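Local coordinates for GIL01 gp7 (PDB 6N7O), which inhibits the LexA repressor of its Bacillus host, at the interface of chains A and B. Numbering follows the deposited sequence. Chains: chain A/B, GIL01 gp7.

The interface of chains A and B. Residues chain A 20-24; chain B 20-24.
Strands 21-23 of the two chains run antiparallel across a two-fold axis and form a short intermolecular β-ribbon that joins the copies in the deposited pair, plausibly the dimer of gp7 itself.

Main-chain hydrogen bonds hold the ribbon together. At its centre A:Val22 and B:Val22 pair with each other: A:Val22 N donates to B:Val22 O at 2.9 Å, and B:Val22 N returns the bond to A:Val22 O, both donors lying in the carbonyl plane. The outer rungs tie each helix start to the other chain. B:Lys24 N, in the first residue of helix 24-34, reaches O of the poorly ordered A:Gln20 at 3.0 Å, nearly straight at the hydrogen (171°) but above the carbonyl plane; A:Lys24 N makes the equivalent bond, 2.9 Å, to B:Gln20 O, also from above the plane. Together these bonds fix the strand register, A:Val22 facing B:Val22.

Apolar contacts follow the strand alternation. On one face A:Val21 and B:Val21 cross obliquely, A:Val21 CG2 lying 4.1 Å from B:Val21 CB and 4.2 Å from B:Val21 CG2. On the opposite face, rotation about CA-CB turns A:Val22 CG2 and B:Val22 CG2 inward, to meet at 4.0 Å. Lysine methylenes extend this second face. With CG anti to its backbone N (chi1 -164°), B:Lys24 crosses A:Val22 at about a right angle and bends at chi3 (68°) just where CG and CD lie against A:Val22 CG1; B:Lys24 CG sits 3.9 Å from A:Val22 CG1, while A:Lys24 CG approaches B:Val22 CG1 obliquely at 4.1 Å.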
# COMPACT_ATOMS: atom_id res chain seq x y z
N GLN A 20 1.04 14.08 -6.61
CA GLN A 20 1.81 13.26 -7.54
C GLN A 20 2.80 12.33 -6.84
O GLN A 20 3.14 11.28 -7.39
CB GLN A 20 2.56 14.17 -8.51
CG GLN A 20 1.64 14.70 -9.57
CD GLN A 20 1.07 13.57 -10.40
OE1 GLN A 20 -0.11 13.24 -10.30
NE2 GLN A 20 1.93 12.96 -11.21
N VAL A 21 3.30 12.73 -5.68
CA VAL A 21 4.15 11.91 -4.84
C VAL A 21 3.52 11.89 -3.46
O VAL A 21 2.77 12.78 -3.07
CB VAL A 21 5.62 12.40 -4.76
CG1 VAL A 21 6.24 12.48 -6.15
CG2 VAL A 21 5.69 13.74 -4.06
N VAL A 22 3.83 10.84 -2.70
CA VAL A 22 3.24 10.67 -1.38
C VAL A 22 4.33 10.24 -0.41
O VAL A 22 5.34 9.65 -0.80
CB VAL A 22 2.10 9.63 -1.36
CG1 VAL A 22 0.90 10.18 -2.12
CG2 VAL A 22 2.58 8.32 -1.97
N SER A 23 4.10 10.54 0.86
CA SER A 23 5.05 10.18 1.90
C SER A 23 5.18 8.66 1.98
O SER A 23 4.19 7.95 2.13
CB SER A 23 4.59 10.76 3.25
OG SER A 23 5.13 10.05 4.35
N LYS A 24 6.42 8.17 1.91
CA LYS A 24 6.64 6.73 2.00
C LYS A 24 6.22 6.20 3.36
O LYS A 24 5.62 5.13 3.47
CB LYS A 24 8.11 6.41 1.73
CG LYS A 24 8.41 4.94 1.44
CD LYS A 24 9.91 4.69 1.33
CE LYS A 24 10.59 4.58 2.70
NZ LYS A 24 12.04 4.42 2.61
N GLN B 20 12.16 9.02 0.58
CA GLN B 20 11.22 9.53 1.57
C GLN B 20 9.85 9.79 0.99
O GLN B 20 8.86 9.71 1.71
CB GLN B 20 11.76 10.81 2.19
CG GLN B 20 13.10 10.66 2.85
CD GLN B 20 13.69 11.99 3.23
OE1 GLN B 20 12.98 12.87 3.73
NE2 GLN B 20 14.98 12.17 2.97
N VAL B 21 9.76 10.16 -0.29
CA VAL B 21 8.49 10.26 -1.00
C VAL B 21 8.58 9.35 -2.22
O VAL B 21 9.67 9.13 -2.76
CB VAL B 21 8.14 11.71 -1.41
CG1 VAL B 21 8.00 12.60 -0.17
CG2 VAL B 21 9.18 12.27 -2.37
N VAL B 22 7.44 8.81 -2.63
CA VAL B 22 7.41 7.87 -3.74
C VAL B 22 6.29 8.25 -4.69
O VAL B 22 5.31 8.90 -4.31
CB VAL B 22 7.24 6.41 -3.27
CG1 VAL B 22 8.51 5.94 -2.52
CG2 VAL B 22 6.03 6.28 -2.40
N SER B 23 6.45 7.83 -5.95
CA SER B 23 5.44 8.10 -6.97
C SER B 23 4.09 7.51 -6.57
O SER B 23 3.97 6.31 -6.32
CB SER B 23 5.89 7.52 -8.31
OG SER B 23 4.79 7.39 -9.20
N LYS B 24 3.05 8.35 -6.58
CA LYS B 24 1.74 7.83 -6.25
C LYS B 24 1.26 6.84 -7.31
O LYS B 24 0.66 5.81 -6.98
CB LYS B 24 0.73 8.96 -6.08
CG LYS B 24 -0.52 8.51 -5.38
CD LYS B 24 -1.55 9.61 -5.37
CE LYS B 24 -2.04 9.86 -6.77
NZ LYS B 24 -3.07 10.92 -6.73